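Local structure of putative glycosyl hydrolase (Bacteroides thetaiotaomicron VPI-5482, 3K11) at residues E228-K231 / Q232-F236; N192-Q195 / R196-W200; P419-D423 / S424-Y428; C276-L279 / D280-E284. The protein is probably a hydrolase of glycoside hydrolase family 88, presumably acting on carbohydrate, though its function has not been established. All coordinates share one frame; numbering follows the deposited sequence. Where two conformers were deposited one is given.

Contact 1. Residues E228-K231 / Q232-F236; sequences EAVK and QFLQF
E228 carries CG anti to its own backbone N (chi1 -176°) and then bends at chi2, while Q232, one helical turn further on, keeps CG beside its backbone N and folds at chi2 (-68°). The two bent chains curl toward each other until E228 OE2 accepts from Q232 NE2 at 2.9 Å. Seen from the amide the bond is well placed, for the carboxylate oxygen lies close to the amide plane. Seen from the carboxylate it is less regular: the amide arrives on the anti side and well out of plane, with the two flat groups turned 60° apart. Further partners hold both ends. E228 OE2 also pairs with R183, Q232 NE2 donates to G187 O, and Q232 OE1 accepts from F189 N, so the amide is held through both its oxygen and its nitrogen, and turning it over would probably break these bonds.

K231 and Q235 meet differently. Their extended chains cross with K231 CE 3.1 Å from Q235 OE1, a contact of a methylene with an oxygen, while the polar tips are used elsewhere: K231 NZ on D186 O, Q235 NE2 on D186 O and T188. On the apolar flank V230 CG1 lies 3.8 Å from L234 CD1, the two side chains running alongside each other. The backbone itself is bonded in the same i to i+4 step, Q232 N to E228 O at 2.9 Å among others. These are i to i+4 pairings of an amphipathic alpha-helix, here 222-240, in a helical fold consistent with the six-hairpin clan.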
# COMPACT_ATOMS: atom_id res chain seq x y z
N GLU A 228 34.92 -15.94 0.93
CA GLU A 228 34.00 -16.17 2.06
C GLU A 228 33.03 -15.02 2.21
O GLU A 228 31.84 -15.24 2.44
CB GLU A 228 34.77 -16.39 3.35
CG GLU A 228 33.89 -16.74 4.57
CD GLU A 228 33.15 -18.06 4.43
OE1 GLU A 228 33.48 -18.88 3.53
OE2 GLU A 228 32.23 -18.28 5.24
N ALA A 229 33.51 -13.79 2.03
CA ALA A 229 32.60 -12.62 2.08
C ALA A 229 31.48 -12.71 1.05
O ALA A 229 30.28 -12.51 1.35
CB ALA A 229 33.41 -11.33 1.92
N VAL A 230 31.85 -13.07 -0.18
CA VAL A 230 30.86 -13.27 -1.25
C VAL A 230 29.89 -14.44 -0.97
O VAL A 230 28.68 -14.34 -1.18
CB VAL A 230 31.55 -13.42 -2.62
CG1 VAL A 230 30.57 -13.84 -3.73
CG2 VAL A 230 32.20 -12.04 -3.00
N LYS A 231 30.44 -15.54 -0.50
CA LYS A 231 29.65 -16.72 -0.19
C LYS A 231 28.60 -16.39 0.86
O LYS A 231 27.44 -16.75 0.74
CB LYS A 231 30.59 -17.81 0.35
CG LYS A 231 29.90 -19.14 0.64
CD LYS A 231 30.83 -20.18 1.28
CE LYS A 231 30.02 -21.48 1.69
NZ LYS A 231 30.68 -22.22 2.78
N GLN A 232 29.01 -15.71 1.93
CA GLN A 232 28.03 -15.25 2.92
C GLN A 232 26.99 -14.38 2.27
O GLN A 232 25.78 -14.57 2.46
CB GLN A 232 28.74 -14.40 4.00
CG GLN A 232 29.65 -15.22 4.91
CD GLN A 232 28.94 -16.19 5.81
OE1 GLN A 232 27.80 -15.98 6.18
NE2 GLN A 232 29.64 -17.26 6.20
N PHE A 233 27.44 -13.40 1.53
CA PHE A 233 26.46 -12.47 0.94
C PHE A 233 25.40 -13.22 0.17
O PHE A 233 24.21 -13.00 0.34
CB PHE A 233 27.14 -11.45 0.03
CG PHE A 233 26.22 -10.35 -0.44
CD1 PHE A 233 25.41 -10.51 -1.58
CD2 PHE A 233 26.16 -9.15 0.23
CE1 PHE A 233 24.56 -9.51 -1.99
CE2 PHE A 233 25.24 -8.12 -0.20
CZ PHE A 233 24.46 -8.31 -1.27
N LEU A 234 25.82 -14.14 -0.70
CA LEU A 234 24.87 -14.77 -1.59
C LEU A 234 24.03 -15.82 -0.88
O LEU A 234 22.84 -16.04 -1.22
CB LEU A 234 25.63 -15.38 -2.76
CG LEU A 234 26.38 -14.45 -3.73
CD1 LEU A 234 27.15 -15.31 -4.71
CD2 LEU A 234 25.42 -13.46 -4.47
N GLN A 235 24.59 -16.46 0.12
CA GLN A 235 23.83 -17.48 0.91
C GLN A 235 22.75 -16.82 1.76
O GLN A 235 21.67 -17.39 1.96
CB GLN A 235 24.80 -18.34 1.73
CG GLN A 235 25.51 -19.37 0.85
CD GLN A 235 26.47 -20.30 1.54
OE1 GLN A 235 27.08 -21.14 0.86
NE2 GLN A 235 26.65 -20.18 2.86
N PHE A 236 23.05 -15.64 2.33
CA PHE A 236 22.03 -14.82 2.99
C PHE A 236 21.00 -14.36 1.95
O PHE A 236 19.80 -14.52 2.13
CB PHE A 236 22.62 -13.54 3.64
CG PHE A 236 23.14 -13.72 5.04
CD1 PHE A 236 22.29 -13.64 6.11
CD2 PHE A 236 24.48 -13.87 5.31
CE1 PHE A 236 22.75 -13.77 7.42
CE2 PHE A 236 24.94 -14.01 6.64
CZ PHE A 236 24.07 -13.96 7.67

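Contact 2. Residues N192-Q195 / R196-W200; sequences NRPQ and RNTLW. With EDO (1,2-ethanediol), chain J.
N192 and N197 close the turn that leads into strand 198-200, where N197 and T198 both face R191 and form a G1 beta bulge. N197 takes the first bulge position in a left-handed backbone conformation (phi 46°).

Three hydrogen bonds tie the loop across this turn. N197 N donates to N192 OD1 at 3.1 Å, tilted from the amide's carbonyl plane. T198 OG1 reaches Q195 O at 2.8 Å, but from above the carbonyl plane. W200 NE1 meets R193 O at 2.9 Å, with the oxygen almost in the plane of the indole. That oxygen belongs to the cis peptide bond before P194, and P194 CD packs 4.0 Å from W200 CZ2. A phenylalanine in place of W200 would probably leave R193 O without its indole donor and the cis-proline turn less firmly held.

Flat and charged groups meet at the benzene end of the indole. W200 CZ2 stands over one face of the R193 guanidinium, toward its rim, with the planes 57° apart, so the two groups are not stacked; R191 makes the cation-pi contact with this ring. R193 gets there with CG wedged between its backbone N and carbonyl carbon (chi1 72°) and the chain extended beyond. Its NH1 forms a salt bridge with D423 of the second subunit, whose Y428 O likewise receives Q195 NE2.

Water and a bound ethanediol complete the set. One water accepts from R196 N and donates to Q195 OE1. R193 NH2 donates to ethanediol O2 at 2.9 Å, and NH1 adds a weak bond to the same oxygen at 3.3 Å.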
# COMPACT_ATOMS: atom_id res chain seq x y z
N ASN A 192 21.01 -19.20 17.16
CA ASN A 192 20.03 -20.14 17.69
C ASN A 192 18.99 -19.40 18.57
O ASN A 192 18.29 -20.01 19.37
CB ASN A 192 20.75 -21.28 18.43
CG ASN A 192 21.39 -22.21 17.47
OD1 ASN A 192 20.71 -22.79 16.61
ND2 ASN A 192 22.71 -22.32 17.54
N ARG A 193 18.89 -18.09 18.37
CA ARG A 193 17.83 -17.29 18.96
C ARG A 193 17.22 -16.47 17.87
O ARG A 193 17.94 -16.04 16.97
CB ARG A 193 18.31 -16.36 20.07
CG ARG A 193 19.12 -15.15 19.61
CD ARG A 193 19.70 -14.39 20.79
NE ARG A 193 20.28 -13.07 20.43
CZ ARG A 193 19.58 -11.95 20.34
NH1 ARG A 193 18.28 -11.94 20.54
NH2 ARG A 193 20.19 -10.83 20.02
N PRO A 194 15.90 -16.26 17.92
CA PRO A 194 14.94 -16.82 18.90
C PRO A 194 14.55 -18.27 18.67
O PRO A 194 13.77 -18.82 19.46
CB PRO A 194 13.73 -15.91 18.74
CG PRO A 194 13.76 -15.50 17.31
CD PRO A 194 15.24 -15.32 17.00
N GLN A 195 15.06 -18.86 17.59
CA GLN A 195 14.77 -20.21 17.20
C GLN A 195 16.09 -20.83 16.72
O GLN A 195 17.05 -20.10 16.41
CB GLN A 195 13.79 -20.26 16.04
CG GLN A 195 12.40 -19.64 16.32
CD GLN A 195 11.51 -20.46 17.27
OE1 GLN A 195 11.80 -21.64 17.56
NE2 GLN A 195 10.41 -19.83 17.76
N ARG A 196 16.13 -22.15 16.69
CA ARG A 196 17.29 -22.85 16.13
C ARG A 196 17.51 -22.43 14.68
O ARG A 196 16.56 -22.18 13.94
CB ARG A 196 17.08 -24.35 16.11
CG ARG A 196 17.08 -25.00 17.46
CD ARG A 196 17.49 -26.45 17.33
NE ARG A 196 17.29 -27.18 18.58
CZ ARG A 196 16.28 -28.01 18.81
NH1 ARG A 196 15.36 -28.29 17.88
NH2 ARG A 196 16.20 -28.60 20.00
N ASN A 197 18.78 -22.34 14.29
CA ASN A 197 19.16 -22.10 12.91
C ASN A 197 18.36 -20.98 12.26
O ASN A 197 17.68 -21.15 11.24
CB ASN A 197 19.05 -23.41 12.10
CG ASN A 197 20.20 -24.36 12.41
OD1 ASN A 197 21.01 -24.08 13.26
ND2 ASN A 197 20.31 -25.43 11.68
N THR A 198 18.47 -19.82 12.91
CA THR A 198 17.84 -18.59 12.41
C THR A 198 18.88 -17.67 11.80
O THR A 198 19.94 -17.42 12.37
CB THR A 198 17.15 -17.83 13.59
OG1 THR A 198 16.18 -18.70 14.19
CG2 THR A 198 16.48 -16.59 13.11
N LEU A 199 18.54 -17.14 10.63
CA LEU A 199 19.30 -16.10 10.02
C LEU A 199 18.65 -14.76 10.38
O LEU A 199 17.46 -14.61 10.24
CB LEU A 199 19.39 -16.25 8.52
CG LEU A 199 20.07 -17.48 7.93
CD1 LEU A 199 20.08 -17.41 6.37
CD2 LEU A 199 21.52 -17.66 8.54
N TRP A 200 19.50 -13.81 10.78
CA TRP A 200 19.15 -12.42 11.03
C TRP A 200 19.72 -11.57 9.93
O TRP A 200 20.92 -11.62 9.66
CB TRP A 200 19.79 -11.97 12.34
CG TRP A 200 19.15 -12.51 13.56
CD1 TRP A 200 18.99 -13.82 13.93
CD2 TRP A 200 18.65 -11.72 14.63
NE1 TRP A 200 18.39 -13.89 15.15
CE2 TRP A 200 18.18 -12.62 15.62
CE3 TRP A 200 18.54 -10.34 14.84
CZ2 TRP A 200 17.64 -12.18 16.84
CZ3 TRP A 200 17.97 -9.90 16.02
CH2 TRP A 200 17.55 -10.82 17.03
C1 EDO J . 18.20 -6.36 20.81
O1 EDO J . 16.87 -6.62 21.28
C2 EDO J . 18.63 -7.35 19.74
O2 EDO J . 18.24 -8.64 20.18
O HOH W 1 13.63 -23.60 17.03

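Contact 3. Residues P419-D423 / S424-Y428; sequences PQMND and SAVQY. With EDO (1,2-ethanediol), chain B.
D423 and S424 turn this hairpin through a type I' bend without a glycine: both adopt left-handed backbone conformations, with phi 56° and 76°. A425 N reaches back to N422 O at 3.1 Å, arriving from above the carbonyl plane, and N422 N returns a bond to A425 O at 2.9 Å. Q420 and Q427 make the second hydrogen-bonded pair of this two-stranded antiparallel ladder.

M421 and V426 form the non-hydrogen-bonded pair between them. The selenomethionine chain bends at chi2 and chi3, which brings SE to 3.9 Å from V426 CG2 and curls CE over toward S424 O. At the open end of the hairpin P419 lays CB on one face of the Y428 ring, 3.7 Å from its centroid, a CH-pi contact. At the turn, the D423 carboxylate is clasped by an ethanediol: O1 donates to OD1 at 2.8 Å and O2 to OD2 at 2.6 Å. A water lying between D423 OD1 and S424 OG donates to the serine.

The same diol is also bonded to R193 of the third subunit, and Q195 of that subunit donates to Q427 OE1. Within its own chain the hairpin follows helix 400-416, whose M410, L413 and L414 pack against Y428; helix 347-362 adds P352 beside the ring and Q355, bonded to Y428 OH.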
# COMPACT_ATOMS: atom_id res chain seq x y z
N PRO A 419 23.79 19.83 -8.28
CA PRO A 419 22.34 19.90 -8.20
C PRO A 419 21.84 21.33 -8.18
O PRO A 419 22.57 22.23 -7.75
CB PRO A 419 22.03 19.19 -6.88
CG PRO A 419 23.25 19.31 -6.09
CD PRO A 419 24.38 19.30 -7.05
N GLN A 420 20.61 21.52 -8.66
CA GLN A 420 20.01 22.80 -8.80
C GLN A 420 18.50 22.64 -8.89
O GLN A 420 17.98 21.66 -9.41
CB GLN A 420 20.58 23.47 -10.06
CG GLN A 420 20.05 24.81 -10.38
CD GLN A 420 20.93 25.61 -11.32
OE1 GLN A 420 22.06 25.20 -11.65
NE2 GLN A 420 20.41 26.75 -11.80
N MSE A 421 17.79 23.62 -8.36
CA MSE A 421 16.35 23.63 -8.44
C MSE A 421 15.95 23.92 -9.90
O MSE A 421 16.52 24.79 -10.57
CB MSE A 421 15.78 24.68 -7.47
CG MSE A 421 16.01 24.34 -5.98
SE MSE A 421 14.76 23.02 -5.45
CE MSE A 421 13.20 24.02 -5.39
N ASN A 422 14.98 23.17 -10.39
CA ASN A 422 14.43 23.37 -11.72
C ASN A 422 12.94 23.11 -11.62
O ASN A 422 12.52 22.02 -11.27
CB ASN A 422 15.11 22.41 -12.71
CG ASN A 422 14.81 22.76 -14.13
OD1 ASN A 422 13.80 23.42 -14.43
ND2 ASN A 422 15.67 22.32 -15.04
N ASP A 423 12.13 24.12 -11.92
CA ASP A 423 10.66 23.92 -11.82
C ASP A 423 10.26 23.46 -10.41
O ASP A 423 9.34 22.69 -10.25
CB ASP A 423 10.27 22.91 -12.91
CG ASP A 423 8.96 23.19 -13.56
OD1 ASP A 423 8.25 24.15 -13.19
OD2 ASP A 423 8.64 22.40 -14.44
N SER A 424 10.96 23.97 -9.37
CA SER A 424 10.63 23.76 -7.98
C SER A 424 11.01 22.39 -7.46
O SER A 424 10.64 22.05 -6.33
CB SER A 424 9.12 24.00 -7.71
OG SER A 424 8.70 25.30 -8.08
N ALA A 425 11.73 21.61 -8.27
CA ALA A 425 12.20 20.26 -7.89
C ALA A 425 13.74 20.23 -7.87
O ALA A 425 14.38 20.82 -8.73
CB ALA A 425 11.69 19.20 -8.92
N VAL A 426 14.31 19.49 -6.93
CA VAL A 426 15.74 19.25 -6.92
C VAL A 426 16.11 18.39 -8.12
O VAL A 426 15.50 17.33 -8.33
CB VAL A 426 16.16 18.53 -5.63
CG1 VAL A 426 17.62 18.07 -5.71
CG2 VAL A 426 15.91 19.43 -4.39
N GLN A 427 17.05 18.87 -8.96
CA GLN A 427 17.57 18.09 -10.06
C GLN A 427 19.07 18.01 -10.00
O GLN A 427 19.73 18.98 -9.65
CB GLN A 427 17.12 18.66 -11.40
CG GLN A 427 15.62 18.48 -11.66
CD GLN A 427 15.23 17.05 -12.05
OE1 GLN A 427 16.08 16.26 -12.47
NE2 GLN A 427 13.92 16.73 -12.02
N TYR A 428 19.61 16.83 -10.32
CA TYR A 428 21.06 16.62 -10.32
C TYR A 428 21.66 16.82 -11.69
O TYR A 428 21.21 16.20 -12.66
CB TYR A 428 21.41 15.24 -9.74
CG TYR A 428 21.69 15.32 -8.26
CD1 TYR A 428 20.73 15.77 -7.37
CD2 TYR A 428 22.94 15.00 -7.74
CE1 TYR A 428 21.00 15.91 -6.01
CE2 TYR A 428 23.22 15.12 -6.40
CZ TYR A 428 22.24 15.61 -5.51
OH TYR A 428 22.50 15.74 -4.14
C1 EDO B . 4.70 23.78 -14.74
O1 EDO B . 5.55 23.79 -13.58
C2 EDO B . 5.13 22.73 -15.75
O2 EDO B . 6.54 22.80 -15.86
O HOH W 2 7.81 25.55 -10.75

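Contact 4. Residues C276-L279 / D280-E284; sequences CELL and DVLPE
L278 and L282 make the tight side of this contact. L278 CD1 lies 3.9 Å from L282 CD2, the two chains crossing at a slant, with L278 CG turned beside its carbonyl carbon (chi1 -178°) so that its branch swings toward the later residue. L279 CD2 reaches L282 CD1 more loosely at 4.3 Å. Helix 222-240 closes over these leucines, with A229 and F233 on L278 and V230 on L282.

The backbone here belongs to the last turns of helix 265-281, in a fold consistent with the six-hairpin clan, and its bonding weakens. L278 O accepts twice: from L282 N, nearly straight on, in the usual i to i+4 manner, and from V281 N at 3.0 Å, an i to i+3 bond that comes from above the carbonyl plane. P283 then follows, with no N-H to offer. A water spans the last turn by donating to both L279 O and L282 O.

The other side is wet and polar. E277 OE1 and D280 OD2 come within 3.9 Å, like charges with their carboxylate planes 76° apart, and do not bond directly. Two waters each donate to both oxygens, the shortest of the four bonds running 2.6 Å from a water oxygen to D280 OD2. K156, paired with E277 OE2, would offset part of the charge, and H338 is hydrogen-bonded to D280 OD1. An alanine in place of D280 would probably cost both waters their second carboxylate and H338 this acceptor. V281 sets CG2 3.4 Å from E277 O and packs against helix 202-217.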
# COMPACT_ATOMS: atom_id res chain seq x y z
N CYS A 276 27.39 -2.13 0.01
CA CYS A 276 28.38 -1.05 -0.17
C CYS A 276 29.74 -1.41 0.39
O CYS A 276 30.73 -1.20 -0.28
CB CYS A 276 27.89 0.25 0.48
SG CYS A 276 26.44 0.99 -0.33
N GLU A 277 29.79 -1.95 1.61
CA GLU A 277 31.07 -2.32 2.19
C GLU A 277 31.81 -3.39 1.38
O GLU A 277 33.05 -3.33 1.22
CB GLU A 277 30.87 -2.81 3.61
CG GLU A 277 30.41 -1.73 4.61
CD GLU A 277 31.51 -0.80 5.02
OE1 GLU A 277 31.69 0.22 4.35
OE2 GLU A 277 32.11 -1.04 6.09
N LEU A 278 31.06 -4.36 0.88
CA LEU A 278 31.62 -5.44 0.06
C LEU A 278 32.05 -4.95 -1.31
O LEU A 278 33.14 -5.24 -1.76
CB LEU A 278 30.60 -6.58 -0.06
CG LEU A 278 30.99 -7.82 -0.85
CD1 LEU A 278 32.30 -8.38 -0.33
CD2 LEU A 278 29.86 -8.89 -0.82
N LEU A 279 31.19 -4.15 -1.95
CA LEU A 279 31.55 -3.58 -3.24
C LEU A 279 32.73 -2.56 -3.19
O LEU A 279 33.44 -2.34 -4.19
CB LEU A 279 30.30 -3.04 -3.94
CG LEU A 279 29.31 -4.06 -4.44
CD1 LEU A 279 28.02 -3.37 -4.74
CD2 LEU A 279 29.84 -4.88 -5.64
N ASP A 280 32.96 -1.96 -2.01
CA ASP A 280 34.15 -1.15 -1.81
C ASP A 280 35.41 -1.98 -1.86
O ASP A 280 36.48 -1.46 -2.16
CB ASP A 280 34.10 -0.46 -0.44
CG ASP A 280 33.16 0.75 -0.40
OD1 ASP A 280 32.75 1.28 -1.47
OD2 ASP A 280 32.88 1.21 0.75
N VAL A 281 35.32 -3.26 -1.55
CA VAL A 281 36.53 -4.12 -1.44
C VAL A 281 36.76 -4.99 -2.68
O VAL A 281 37.90 -5.18 -3.12
CB VAL A 281 36.42 -5.01 -0.19
CG1 VAL A 281 37.56 -5.98 -0.11
CG2 VAL A 281 36.38 -4.15 1.11
N LEU A 282 35.70 -5.54 -3.25
CA LEU A 282 35.85 -6.47 -4.36
C LEU A 282 36.55 -5.82 -5.54
O LEU A 282 36.15 -4.74 -5.96
CB LEU A 282 34.50 -6.97 -4.91
CG LEU A 282 33.66 -7.87 -4.01
CD1 LEU A 282 32.38 -8.28 -4.74
CD2 LEU A 282 34.49 -9.12 -3.49
N PRO A 283 37.52 -6.52 -6.13
CA PRO A 283 38.08 -6.11 -7.42
C PRO A 283 36.97 -5.94 -8.41
O PRO A 283 35.99 -6.66 -8.35
CB PRO A 283 38.96 -7.29 -7.80
CG PRO A 283 39.37 -7.89 -6.49
CD PRO A 283 38.19 -7.72 -5.58
N GLU A 284 37.13 -5.02 -9.36
CA GLU A 284 36.05 -4.77 -10.29
C GLU A 284 35.82 -5.93 -11.25
O GLU A 284 34.73 -6.05 -11.77
CB GLU A 284 36.28 -3.50 -11.07
CG GLU A 284 36.32 -2.31 -10.12
CD GLU A 284 35.70 -1.07 -10.70
OE1 GLU A 284 35.86 -0.84 -11.92
OE2 GLU A 284 35.07 -0.32 -9.92
O HOH W 3 30.62 1.56 2.12
O HOH W 4 34.08 0.58 2.97
O HOH W 5 33.76 -3.63 -6.37

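Along the chain the order is contact 2, contact 1, contact 4, contact 3. Contacts 1 and 4 lie on helices 222-240 and 265-281, with centres about 13 Å apart. They touch directly, V230 CG2 lying 3.7 Å from L282 CD2, so the two helices pack through part of their apolar flanks. Contact 2, on edge strand 198-200 of the three-stranded sheet, sits about 18 Å from contact 1 between centres and meets it where F236 packs on L199 and W200. The hairpin of contact 3 is remote within the chain, about 47 Å from contact 2 between centres. Between subunits, the loop of contact 2 meets the hairpin turn of contact 3 through R193 and D423.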